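Local coordinates for putative efflux transporter (Bacteroides eggerthii, PDB 4L8J), which is probably the periplasmic adaptor (membrane-fusion) component of an efflux pump, linking an inner-membrane transporter to an outer-membrane channel, at residues 48-53 with 60-65; 76-81 with 117-122; 140-145 with 155-160; 182-187 with 243-248; 198-203 with 217-222. One frame throughout, in Å; residues are numbered along the deposited sequence.

Contact 1 (48-53 with 60-65); sequences LPVVEG and QLIAAI
Leu48 meets Ala63 through one methyl branch: CD1 lies 3.7 Å from Ala63 CB. The side chain sets out from the backbone away from strand 61-65. CG stands anti to the backbone N (chi1 -161°), and the turn at chi2 then brings CD1 back to the strand. Pro49 follows with its ring against the strand's backbone; its CD is 3.3 Å from Ile62 O, while its CG touches the tip of Leu61, 4.1 Å from CD2. Val50 uses both prongs of its fork. CG1 rests 3.6 Å from Leu61 O, and CG2 lies 3.5 Å from Ile62 O and 4.1 Å from Ile62 CG2, the two side chains crossing obliquely. Carbon atoms of all three loop residues thus gather about Ile62 O, and no hydrogen bond joins the segments. Beyond Val50 the loop leaves the strand and turns to strand 137-142: Val50 O accepts from Arg142 NH1, and Glu52 OE2 from Arg142 N. On the strand's other edge, Ile62 and Ala63 both face Leu131 in a classic beta bulge. Ile62 also packs on Ile139 and Val157 between the sheets, as expected of the beta-sandwich of the barrel-sandwich hybrid (lipoyl-like) domain of HlyD-type adaptors.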
# COMPACT_ATOMS: atom_id res chain seq x y z
N LEU A 48 33.90 19.54 60.88
CA LEU A 48 33.22 18.54 60.07
C LEU A 48 31.84 19.15 59.74
O LEU A 48 30.85 18.82 60.38
CB LEU A 48 33.15 17.23 60.88
CG LEU A 48 32.89 15.93 60.12
CD1 LEU A 48 33.83 15.75 58.94
CD2 LEU A 48 33.05 14.76 61.04
N PRO A 49 31.77 20.16 58.84
CA PRO A 49 30.53 20.92 58.68
C PRO A 49 29.43 20.26 57.84
O PRO A 49 28.35 20.85 57.72
CB PRO A 49 31.03 22.20 58.00
CG PRO A 49 32.17 21.71 57.13
CD PRO A 49 32.87 20.75 58.04
N VAL A 50 29.70 19.09 57.23
CA VAL A 50 28.73 18.37 56.39
C VAL A 50 28.09 17.19 57.15
O VAL A 50 28.66 16.66 58.10
CB VAL A 50 29.37 17.91 55.05
CG1 VAL A 50 29.72 19.13 54.17
CG2 VAL A 50 30.61 17.03 55.28
N VAL A 51 26.88 16.79 56.72
CA VAL A 51 26.12 15.67 57.28
C VAL A 51 25.79 14.67 56.16
O VAL A 51 25.85 15.03 54.98
CB VAL A 51 24.80 16.11 58.01
CG1 VAL A 51 25.10 16.97 59.23
CG2 VAL A 51 23.81 16.79 57.06
N GLU A 52 25.42 13.44 56.54
CA GLU A 52 25.01 12.39 55.60
C GLU A 52 23.74 12.80 54.88
O GLU A 52 22.81 13.29 55.51
CB GLU A 52 24.78 11.06 56.32
CG GLU A 52 26.09 10.37 56.66
CD GLU A 52 25.97 9.00 57.31
OE1 GLU A 52 24.89 8.37 57.19
OE2 GLU A 52 26.96 8.56 57.94
N GLY A 53 23.75 12.66 53.56
CA GLY A 53 22.63 13.02 52.70
C GLY A 53 22.72 14.41 52.12
O GLY A 53 21.97 14.76 51.21
N GLN A 60 33.60 22.88 47.93
CA GLN A 60 32.98 23.07 49.25
C GLN A 60 33.77 22.34 50.34
O GLN A 60 34.29 21.26 50.09
CB GLN A 60 31.54 22.58 49.23
CG GLN A 60 30.72 22.92 50.48
CD GLN A 60 29.26 22.64 50.31
OE1 GLN A 60 28.74 22.56 49.19
NE2 GLN A 60 28.56 22.59 51.41
N LEU A 61 33.84 22.94 51.55
CA LEU A 61 34.57 22.35 52.67
C LEU A 61 33.86 21.07 53.17
O LEU A 61 32.66 21.06 53.37
CB LEU A 61 34.73 23.37 53.83
CG LEU A 61 35.55 22.94 55.05
CD1 LEU A 61 37.01 22.72 54.69
CD2 LEU A 61 35.47 23.98 56.14
N ILE A 62 34.63 19.99 53.32
CA ILE A 62 34.15 18.71 53.86
C ILE A 62 34.59 18.59 55.30
O ILE A 62 33.81 18.21 56.17
CB ILE A 62 34.69 17.51 53.02
CG1 ILE A 62 34.19 17.55 51.56
CG2 ILE A 62 34.35 16.16 53.73
CD1 ILE A 62 32.69 17.33 51.40
N ALA A 63 35.88 18.89 55.55
CA ALA A 63 36.48 18.77 56.87
C ALA A 63 37.75 19.58 56.94
O ALA A 63 38.35 19.85 55.91
CB ALA A 63 36.76 17.30 57.20
N ALA A 64 38.16 19.97 58.16
CA ALA A 64 39.42 20.68 58.35
C ALA A 64 40.13 20.14 59.56
O ALA A 64 39.48 19.80 60.55
CB ALA A 64 39.18 22.18 58.52
N ILE A 65 41.47 20.03 59.48
CA ILE A 65 42.30 19.61 60.63
C ILE A 65 42.89 20.87 61.25
O ILE A 65 42.96 21.90 60.58
CB ILE A 65 43.39 18.54 60.29
CG1 ILE A 65 44.41 19.05 59.26
CG2 ILE A 65 42.78 17.20 59.87
CD1 ILE A 65 45.84 18.57 59.49

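Contact 2 (76-81 with 117-122); sequences ADKAAY and SAYELS
Tyr119 lays its ring against Lys78 and Tyr81 across the alpha-helical hairpin of the adaptor, whose arms run antiparallel at 150°, their axes 8.6 Å apart at closest approach. Lys78 CA sits over one face of the Tyr119 ring, offset toward the rim, in a CH-pi contact 3.8 Å from the ring centroid. The aliphatic chain of Lys78 then runs beside the tyrosine in the same direction, with CB near CE1 and CZ of Tyr119. CG of Tyr119 is anti to the backbone N (chi1 -173°) and rests against Tyr81 CB, while CD2 comes within 3.6 Å of Tyr81 CG. The two side chains cross at about a right angle, yet their ring planes differ by only 34°, an oblique meeting. One turn before Tyr81, Asp77 CB packs 3.9 Å from Tyr119 CA, and its OD2 lies 3.1 Å from Ala118 O; both are acceptors, and no hydrogen bond forms.

The polar ends are positioned by a second shell. Asp77 OD1 takes a hydrogen bond from Gln73, Lys78 NZ pairs with Glu82, and the hydroxyls of Tyr81 and Tyr119 bond to those of Tyr112 and Tyr74, respectively. Across the helices themselves, Lys78 CG lies 3.3 Å from Tyr119 OH.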
# COMPACT_ATOMS: atom_id res chain seq x y z
N ALA A 76 58.35 28.92 59.35
CA ALA A 76 59.78 28.65 59.47
C ALA A 76 60.38 28.36 58.09
O ALA A 76 61.46 28.84 57.77
CB ALA A 76 60.01 27.46 60.41
N ASP A 77 59.67 27.59 57.25
CA ASP A 77 60.12 27.26 55.90
C ASP A 77 60.06 28.52 55.02
O ASP A 77 60.94 28.71 54.18
CB ASP A 77 59.31 26.09 55.31
CG ASP A 77 59.58 24.74 55.96
OD1 ASP A 77 60.56 24.63 56.71
OD2 ASP A 77 58.87 23.77 55.63
N LYS A 78 59.06 29.39 55.25
CA LYS A 78 58.89 30.67 54.54
C LYS A 78 60.10 31.57 54.79
O LYS A 78 60.70 32.05 53.83
CB LYS A 78 57.59 31.38 54.96
CG LYS A 78 57.30 32.66 54.16
CD LYS A 78 55.93 33.25 54.52
CE LYS A 78 55.58 34.46 53.69
NZ LYS A 78 56.29 35.68 54.14
N ALA A 79 60.45 31.78 56.08
CA ALA A 79 61.59 32.60 56.49
C ALA A 79 62.90 32.01 55.90
O ALA A 79 63.65 32.75 55.26
CB ALA A 79 61.67 32.68 58.00
N ALA A 80 63.12 30.68 56.03
CA ALA A 80 64.32 30.00 55.49
C ALA A 80 64.42 30.17 53.96
O ALA A 80 65.51 30.40 53.45
CB ALA A 80 64.32 28.53 55.87
N TYR A 81 63.28 30.13 53.25
CA TYR A 81 63.24 30.33 51.80
C TYR A 81 63.60 31.76 51.46
O TYR A 81 64.38 31.97 50.54
CB TYR A 81 61.85 29.98 51.21
CG TYR A 81 61.71 30.40 49.76
CD1 TYR A 81 62.25 29.63 48.74
CD2 TYR A 81 61.10 31.61 49.42
CE1 TYR A 81 62.18 30.04 47.41
CE2 TYR A 81 61.02 32.02 48.09
CZ TYR A 81 61.56 31.23 47.09
OH TYR A 81 61.47 31.63 45.77
N SER A 117 62.21 23.62 48.02
CA SER A 117 61.51 22.33 48.11
C SER A 117 60.79 22.18 49.47
O SER A 117 59.63 21.75 49.49
CB SER A 117 62.47 21.18 47.88
OG SER A 117 62.86 21.14 46.52
N ALA A 118 61.43 22.59 50.58
CA ALA A 118 60.86 22.55 51.93
C ALA A 118 59.64 23.48 52.03
O ALA A 118 58.61 23.07 52.57
CB ALA A 118 61.91 22.93 52.97
N TYR A 119 59.75 24.71 51.46
CA TYR A 119 58.65 25.69 51.46
C TYR A 119 57.48 25.23 50.55
O TYR A 119 56.32 25.46 50.90
CB TYR A 119 59.17 27.07 51.05
CG TYR A 119 58.20 28.23 51.17
CD1 TYR A 119 57.23 28.27 52.17
CD2 TYR A 119 58.29 29.33 50.32
CE1 TYR A 119 56.35 29.34 52.29
CE2 TYR A 119 57.44 30.42 50.45
CZ TYR A 119 56.46 30.42 51.43
OH TYR A 119 55.63 31.51 51.54
N GLU A 120 57.76 24.56 49.43
CA GLU A 120 56.71 24.05 48.54
C GLU A 120 55.88 22.97 49.25
O GLU A 120 54.66 22.97 49.14
CB GLU A 120 57.31 23.49 47.25
CG GLU A 120 57.82 24.56 46.30
CD GLU A 120 58.59 24.09 45.09
OE1 GLU A 120 59.16 22.97 45.12
OE2 GLU A 120 58.66 24.86 44.11
N LEU A 121 56.55 22.08 49.99
CA LEU A 121 55.92 21.00 50.75
C LEU A 121 55.04 21.59 51.87
O LEU A 121 53.90 21.15 52.01
CB LEU A 121 57.00 20.05 51.33
CG LEU A 121 56.51 18.95 52.30
CD1 LEU A 121 55.66 17.91 51.58
CD2 LEU A 121 57.69 18.29 52.98
N SER A 122 55.56 22.60 52.64
CA SER A 122 54.79 23.21 53.72
C SER A 122 53.60 24.03 53.15
O SER A 122 52.57 24.11 53.81
CB SER A 122 55.67 24.05 54.65
OG SER A 122 56.05 25.31 54.13

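Contact 3 (140-145 with 155-160); sequences ETRLVE and GIVRLV
Leu143 and Arg158 each hold CG beside the backbone N, anti to the carbonyl carbon (chi1 -57° and -62°); Leu143 chi2 (168°) and the arginine chain, extended from CG to NE, complete the approach. The two chains cross at about a right angle, so that Leu143 CD2 lies over one face of the guanidinium, 3.6 Å from Arg158 NE. The other branch of Leu143 rests on the backbone of Gly155, its CD1 3.8 Å from Gly155 CA. Beside this pair Thr141 runs alongside Arg158, both pointing the same way, with the aliphatic part of the arginine near the threonine OG1.

Strands 137-142 and 155-161 are antiparallel neighbours in one sheet of the barrel-sandwich domain. Arg158 N donates to Thr141 O (2.9 Å), and Leu143 N to Ile156 O (2.9 Å). Glu140 and Thr141 both face Arg158 in a classic beta bulge, where Arg158 O accepts from Glu140 N at 2.8 Å and weakly from Thr141 N. Val144 CG2 meets Ile156 CG2 at 3.6 Å, and both residues pack on Ile45 of the other sheet. Arg142 CG lies 4.2 Å from Val157 CG1.

Arg158 thus offers its CD to Thr141 and a guanidinium face to Leu143, while Glu140 OE2 lies against Val160 CG1. Glu140 OE1 and Arg158 NH1 stay 5.6 Å apart, so any attraction probably acts over distance, without a direct salt bridge.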
# COMPACT_ATOMS: atom_id res chain seq x y z
N GLU A 140 27.41 10.26 51.16
CA GLU A 140 26.80 8.95 51.38
C GLU A 140 27.07 8.52 52.80
O GLU A 140 26.16 8.06 53.47
CB GLU A 140 27.32 7.92 50.36
CG GLU A 140 26.40 6.71 50.21
CD GLU A 140 26.94 5.58 49.36
OE1 GLU A 140 27.86 4.86 49.84
OE2 GLU A 140 26.43 5.38 48.24
N THR A 141 28.31 8.70 53.29
CA THR A 141 28.67 8.29 54.65
C THR A 141 29.71 9.22 55.26
O THR A 141 30.67 9.62 54.60
CB THR A 141 29.20 6.82 54.66
OG1 THR A 141 28.41 5.98 53.83
CG2 THR A 141 29.26 6.22 56.06
N ARG A 142 29.54 9.51 56.54
CA ARG A 142 30.47 10.25 57.38
C ARG A 142 31.23 9.20 58.20
O ARG A 142 30.62 8.52 59.04
CB ARG A 142 29.70 11.23 58.27
CG ARG A 142 30.54 12.38 58.74
CD ARG A 142 29.62 13.51 59.10
NE ARG A 142 29.45 13.58 60.54
CZ ARG A 142 29.28 14.71 61.21
NH1 ARG A 142 29.20 15.87 60.57
NH2 ARG A 142 29.16 14.69 62.53
N LEU A 143 32.54 9.03 57.92
CA LEU A 143 33.37 7.97 58.51
C LEU A 143 34.11 8.35 59.79
O LEU A 143 34.64 7.46 60.47
CB LEU A 143 34.40 7.50 57.47
CG LEU A 143 33.82 6.99 56.15
CD1 LEU A 143 34.91 6.84 55.11
CD2 LEU A 143 33.07 5.67 56.34
N VAL A 144 34.17 9.64 60.11
CA VAL A 144 34.89 10.13 61.28
C VAL A 144 34.01 11.07 62.08
O VAL A 144 32.92 11.42 61.62
CB VAL A 144 36.23 10.82 60.87
CG1 VAL A 144 37.29 9.80 60.45
CG2 VAL A 144 36.01 11.84 59.75
N GLU A 145 34.49 11.51 63.24
CA GLU A 145 33.83 12.45 64.14
C GLU A 145 34.68 13.69 64.28
O GLU A 145 35.89 13.63 64.06
CB GLU A 145 33.63 11.81 65.54
CG GLU A 145 32.56 10.74 65.58
CD GLU A 145 31.24 11.21 66.16
OE1 GLU A 145 31.23 11.67 67.33
OE2 GLU A 145 30.21 11.10 65.45
N GLY A 155 39.92 7.46 55.40
CA GLY A 155 38.60 7.86 54.92
C GLY A 155 37.90 8.84 55.85
O GLY A 155 37.82 8.59 57.06
N ILE A 156 37.44 9.98 55.30
CA ILE A 156 36.75 11.00 56.09
C ILE A 156 35.25 10.89 55.78
O ILE A 156 34.43 10.80 56.69
CB ILE A 156 37.36 12.40 55.85
CG1 ILE A 156 38.89 12.45 56.16
CG2 ILE A 156 36.58 13.51 56.57
CD1 ILE A 156 39.37 12.16 57.61
N VAL A 157 34.90 10.89 54.49
CA VAL A 157 33.55 10.72 53.98
C VAL A 157 33.60 9.91 52.67
O VAL A 157 34.64 9.85 52.01
CB VAL A 157 32.74 12.05 53.74
CG1 VAL A 157 32.51 12.85 55.02
CG2 VAL A 157 33.33 12.90 52.60
N ARG A 158 32.44 9.35 52.29
CA ARG A 158 32.19 8.66 51.03
C ARG A 158 31.26 9.57 50.27
O ARG A 158 30.17 9.85 50.75
CB ARG A 158 31.59 7.25 51.26
CG ARG A 158 32.55 6.34 52.04
CD ARG A 158 31.93 5.04 52.49
NE ARG A 158 32.96 4.17 53.07
CZ ARG A 158 32.77 2.90 53.42
NH1 ARG A 158 31.59 2.32 53.23
NH2 ARG A 158 33.77 2.19 53.94
N LEU A 159 31.75 10.14 49.17
CA LEU A 159 31.05 11.09 48.32
C LEU A 159 30.65 10.42 46.98
O LEU A 159 31.53 9.90 46.28
CB LEU A 159 31.97 12.30 48.07
CG LEU A 159 31.44 13.44 47.16
CD1 LEU A 159 30.38 14.26 47.86
CD2 LEU A 159 32.56 14.35 46.70
N VAL A 160 29.35 10.44 46.62
CA VAL A 160 28.91 9.87 45.35
C VAL A 160 28.70 11.02 44.35
O VAL A 160 28.07 12.03 44.70
CB VAL A 160 27.68 8.90 45.45
CG1 VAL A 160 28.01 7.70 46.33
CG2 VAL A 160 26.44 9.59 45.95

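Contact 4 (182-187 with 243-248); sequences KDATFK and LASDIA
Phe186 and Leu243 lie side by side and point the same way from a non-hydrogen-bonded antiparallel pair. CG of Leu243 stands anti to the backbone N (chi1 169°), and the turn at chi2 brings CD1 to the phenylalanine, 3.7 Å from Phe186 CE2. The methyl makes an off-centre CH-pi contact, 30° from the ring normal. Leu243 CD1 also meets Ala184 CB at 4.0 Å. Leu178 and Leu179 of helix 176-180 cover this leucine and the phenylalanine respectively. On the reverse face, Thr185 OG1 packs 3.5 Å from Ala244 CB.

Between the two faces, Thr185 and Ala244 exchange two backbone hydrogen bonds, Thr185 N to Ala244 O being 2.9 Å. These link strands 185-190 and 238-246 within the six-stranded antiparallel barrel adjoining the lipoyl-like domain; strand 20-29 lies along the other edge of 238-246.

On the N-terminal side of Ala184, in loop, two waters bridge the segments. Both donate to Lys182 O; one also donates to Asp246 O (2.7 Å), whereas the other accepts from Asp246 N (2.9 Å). In the Asx turn that follows, Ala248 N reaches Asp246 OD1 at 3.0 Å on its anti side, 30° out of the carboxylate plane; OD1 also bonds Ser19 OG.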
# COMPACT_ATOMS: atom_id res chain seq x y z
N LYS A 182 17.79 9.02 12.61
CA LYS A 182 18.20 10.40 12.88
C LYS A 182 17.23 11.04 13.84
O LYS A 182 16.00 10.89 13.73
CB LYS A 182 18.26 11.22 11.57
N ASP A 183 17.79 11.75 14.82
CA ASP A 183 17.01 12.51 15.81
C ASP A 183 16.07 11.61 16.66
O ASP A 183 15.07 12.11 17.18
CB ASP A 183 16.21 13.66 15.13
CG ASP A 183 17.03 14.58 14.21
OD1 ASP A 183 18.11 15.06 14.66
OD2 ASP A 183 16.62 14.79 13.05
N ALA A 184 16.40 10.31 16.83
CA ALA A 184 15.66 9.41 17.75
C ALA A 184 15.68 10.06 19.15
O ALA A 184 16.70 10.66 19.53
CB ALA A 184 16.33 8.04 17.78
N THR A 185 14.55 10.06 19.87
CA THR A 185 14.50 10.68 21.21
C THR A 185 14.27 9.62 22.30
O THR A 185 13.76 8.55 22.02
CB THR A 185 13.41 11.78 21.27
OG1 THR A 185 12.13 11.19 21.11
CG2 THR A 185 13.63 12.91 20.24
N PHE A 186 14.65 9.94 23.54
CA PHE A 186 14.48 9.09 24.72
C PHE A 186 13.80 9.89 25.79
O PHE A 186 14.28 10.98 26.13
CB PHE A 186 15.83 8.55 25.26
CG PHE A 186 16.72 7.88 24.24
CD1 PHE A 186 17.56 8.62 23.43
CD2 PHE A 186 16.70 6.49 24.10
CE1 PHE A 186 18.39 7.98 22.49
CE2 PHE A 186 17.53 5.86 23.17
CZ PHE A 186 18.36 6.61 22.37
N LYS A 187 12.69 9.37 26.31
CA LYS A 187 11.93 9.99 27.40
C LYS A 187 11.81 8.98 28.53
O LYS A 187 11.42 7.83 28.28
CB LYS A 187 10.55 10.49 26.93
CG LYS A 187 10.56 11.45 25.74
CD LYS A 187 10.78 12.91 26.14
CE LYS A 187 10.87 13.82 24.93
NZ LYS A 187 12.24 13.85 24.37
N LEU A 243 11.40 5.23 23.48
CA LEU A 243 12.21 5.58 22.30
C LEU A 243 11.25 6.00 21.19
O LEU A 243 10.35 5.23 20.90
CB LEU A 243 13.08 4.37 21.85
CG LEU A 243 13.79 4.48 20.47
CD1 LEU A 243 14.94 5.45 20.52
CD2 LEU A 243 14.31 3.11 20.01
N ALA A 244 11.43 7.21 20.59
CA ALA A 244 10.60 7.71 19.46
C ALA A 244 11.50 7.99 18.27
O ALA A 244 12.48 8.76 18.37
CB ALA A 244 9.82 8.96 19.82
N SER A 245 11.23 7.28 17.17
CA SER A 245 12.04 7.38 15.97
C SER A 245 11.18 7.65 14.74
O SER A 245 10.34 6.81 14.39
CB SER A 245 12.83 6.09 15.75
OG SER A 245 13.61 5.70 16.87
N ASP A 246 11.44 8.77 14.04
CA ASP A 246 10.75 9.00 12.77
C ASP A 246 11.55 8.27 11.70
O ASP A 246 12.65 8.68 11.37
CB ASP A 246 10.56 10.50 12.47
CG ASP A 246 9.64 10.78 11.28
OD1 ASP A 246 9.41 9.85 10.47
OD2 ASP A 246 9.17 11.92 11.14
N ILE A 247 11.03 7.14 11.21
CA ILE A 247 11.73 6.35 10.20
C ILE A 247 11.48 6.85 8.75
O ILE A 247 12.03 6.28 7.82
CB ILE A 247 11.43 4.83 10.30
CG1 ILE A 247 9.93 4.51 10.05
CG2 ILE A 247 11.95 4.25 11.64
CD1 ILE A 247 9.75 3.00 9.77
N ALA A 248 10.65 7.89 8.56
CA ALA A 248 10.42 8.47 7.21
C ALA A 248 10.29 9.99 7.32
O ALA A 248 9.22 10.54 7.07
CB ALA A 248 9.18 7.87 6.56
O HOH W 1 14.77 10.31 11.52
O HOH W 2 13.57 10.61 14.78

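Contact 5 (198-203 with 217-222); sequences FNARLE and VTIIID
Arg201 and Ile220 form the hydrogen-bonded antiparallel pair at the middle of a beta hairpin. Arg201 N donates to Ile220 O at 2.7 Å, Ile220 N returns a bond to Arg201 O, and Glu203 N adds another to Thr218 O. At the other end Asp222 is held twice by Asn199: its N donates to Asn199 O, and its O accepts from Asn199 ND2 at 3.0 Å, nearly straight (172°) and in the amide plane, fixing the amide's flip. Lys187, in two conformers, is a less certain partner of OD1.

Among apolar contacts, Ala200 CB touches Ile219 CD1 at 3.8 Å, where Val188 also packs. Leu202 crosses Val217 at about a right angle, CD1 to CG1 3.8 Å. Ile220 runs alongside Arg201, whose CG sits between its backbone N and carbonyl carbon (chi1 63°); Ile220 CB lies over one guanidinium face, offset toward the rim, and CD1 is 3.5 Å from Arg201 NH2 and 3.4 Å from Glu203 OE2.

Arg201 NH1 and Asp222 OD2 make a loose, long salt bridge of 4.0 Å, their planes 89° apart. A water in the guanidinium plane accepts weakly from NH1 and donates to Ile221 O. Glu203 pairs with Arg166 of strand 166-171, on the far side of 215-221. Cohesion probably rests mainly on backbone bonds and aliphatic cover, the arginine's charge likely being only loosely balanced within the pair.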
# COMPACT_ATOMS: atom_id res chain seq x y z
N PHE A 198 10.82 12.74 31.75
CA PHE A 198 12.03 13.53 31.60
C PHE A 198 12.76 13.20 30.30
O PHE A 198 12.92 12.03 29.97
CB PHE A 198 12.99 13.29 32.79
CG PHE A 198 12.40 13.63 34.13
CD1 PHE A 198 12.46 14.92 34.63
CD2 PHE A 198 11.82 12.63 34.93
CE1 PHE A 198 11.93 15.23 35.90
CE2 PHE A 198 11.27 12.94 36.16
CZ PHE A 198 11.34 14.23 36.65
N ASN A 199 13.25 14.23 29.61
CA ASN A 199 14.06 14.05 28.43
C ASN A 199 15.40 13.46 28.84
O ASN A 199 15.94 13.76 29.91
CB ASN A 199 14.25 15.39 27.68
CG ASN A 199 15.08 15.27 26.42
OD1 ASN A 199 14.64 14.72 25.40
ND2 ASN A 199 16.34 15.69 26.51
N ALA A 200 15.94 12.62 27.98
CA ALA A 200 17.22 12.01 28.23
C ALA A 200 18.00 12.04 26.95
O ALA A 200 17.40 12.07 25.88
CB ALA A 200 17.03 10.57 28.72
N ARG A 201 19.33 12.04 27.05
CA ARG A 201 20.13 12.01 25.85
C ARG A 201 20.94 10.73 25.78
O ARG A 201 21.31 10.16 26.81
CB ARG A 201 21.05 13.25 25.75
CG ARG A 201 22.08 13.37 26.86
CD ARG A 201 23.16 14.39 26.54
NE ARG A 201 24.42 14.03 27.20
CZ ARG A 201 24.72 14.35 28.45
NH1 ARG A 201 23.89 15.08 29.18
NH2 ARG A 201 25.87 13.94 28.99
N LEU A 202 21.30 10.32 24.56
CA LEU A 202 22.13 9.15 24.37
C LEU A 202 23.53 9.38 24.90
O LEU A 202 24.16 10.37 24.53
CB LEU A 202 22.21 8.80 22.87
CG LEU A 202 23.06 7.59 22.51
CD1 LEU A 202 22.50 6.29 23.18
CD2 LEU A 202 23.15 7.43 21.02
N GLU A 203 24.05 8.44 25.69
CA GLU A 203 25.44 8.54 26.08
C GLU A 203 26.25 7.65 25.14
O GLU A 203 27.26 8.09 24.60
CB GLU A 203 25.69 8.20 27.55
CG GLU A 203 27.18 8.36 27.87
CD GLU A 203 27.66 8.12 29.28
OE1 GLU A 203 27.39 7.02 29.82
OE2 GLU A 203 28.38 9.00 29.81
N VAL A 217 22.37 -0.09 26.05
CA VAL A 217 22.29 1.35 25.81
C VAL A 217 22.45 2.07 27.14
O VAL A 217 21.84 1.68 28.13
CB VAL A 217 20.93 1.76 25.15
CG1 VAL A 217 20.92 3.26 24.82
CG2 VAL A 217 20.63 0.96 23.87
N THR A 218 23.18 3.19 27.14
CA THR A 218 23.28 4.08 28.29
C THR A 218 22.75 5.44 27.87
O THR A 218 23.13 5.95 26.83
CB THR A 218 24.70 4.15 28.88
OG1 THR A 218 25.10 2.82 29.20
CG2 THR A 218 24.74 4.96 30.16
N ILE A 219 21.84 6.00 28.68
CA ILE A 219 21.28 7.31 28.44
C ILE A 219 21.52 8.15 29.70
O ILE A 219 21.76 7.59 30.77
CB ILE A 219 19.79 7.28 28.01
CG1 ILE A 219 18.89 6.61 29.10
CG2 ILE A 219 19.61 6.62 26.63
CD1 ILE A 219 17.35 6.79 28.86
N ILE A 220 21.48 9.49 29.57
CA ILE A 220 21.66 10.42 30.69
C ILE A 220 20.49 11.40 30.71
O ILE A 220 20.08 11.91 29.66
CB ILE A 220 23.03 11.15 30.65
CG1 ILE A 220 24.18 10.14 30.72
CG2 ILE A 220 23.16 12.18 31.80
CD1 ILE A 220 25.48 10.71 30.22
N ILE A 221 19.93 11.64 31.90
CA ILE A 221 18.84 12.61 32.06
C ILE A 221 19.38 14.00 31.70
O ILE A 221 20.46 14.40 32.17
CB ILE A 221 18.23 12.55 33.49
CG1 ILE A 221 17.63 11.14 33.80
CG2 ILE A 221 17.19 13.67 33.69
CD1 ILE A 221 16.33 10.79 33.06
N ASP A 222 18.66 14.67 30.80
CA ASP A 222 19.00 15.97 30.26
C ASP A 222 17.73 16.78 30.19
O ASP A 222 17.10 16.90 29.13
CB ASP A 222 19.67 15.80 28.89
CG ASP A 222 20.34 17.05 28.36
OD1 ASP A 222 20.28 18.09 29.05
OD2 ASP A 222 20.95 16.98 27.27
O HOH W 3 22.74 16.04 31.25

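Overall arrangement
The chain begins the six-stranded barrel with strand 20-29, then enters the sandwich, where contact 1 closes a short loop between strands 43-47 and 61-65. It leaves through helix 68-95 and returns along helix 102-127; contact 2 joins the two arms part-way along, closing the loop at the far end. Contact 3 closes a short loop that includes strand 149-150. These three follow in series, but contacts 1 and 3 touch through Arg142, which joins the loop 48-53 to strand 137-142. The chain then re-enters the barrel, where contact 4 closes a long loop with contact 5 nested inside it, tied by a probable Phe186 O to Ala200 N hydrogen bond. About 50 Å separates the centres of contacts 2 and 5.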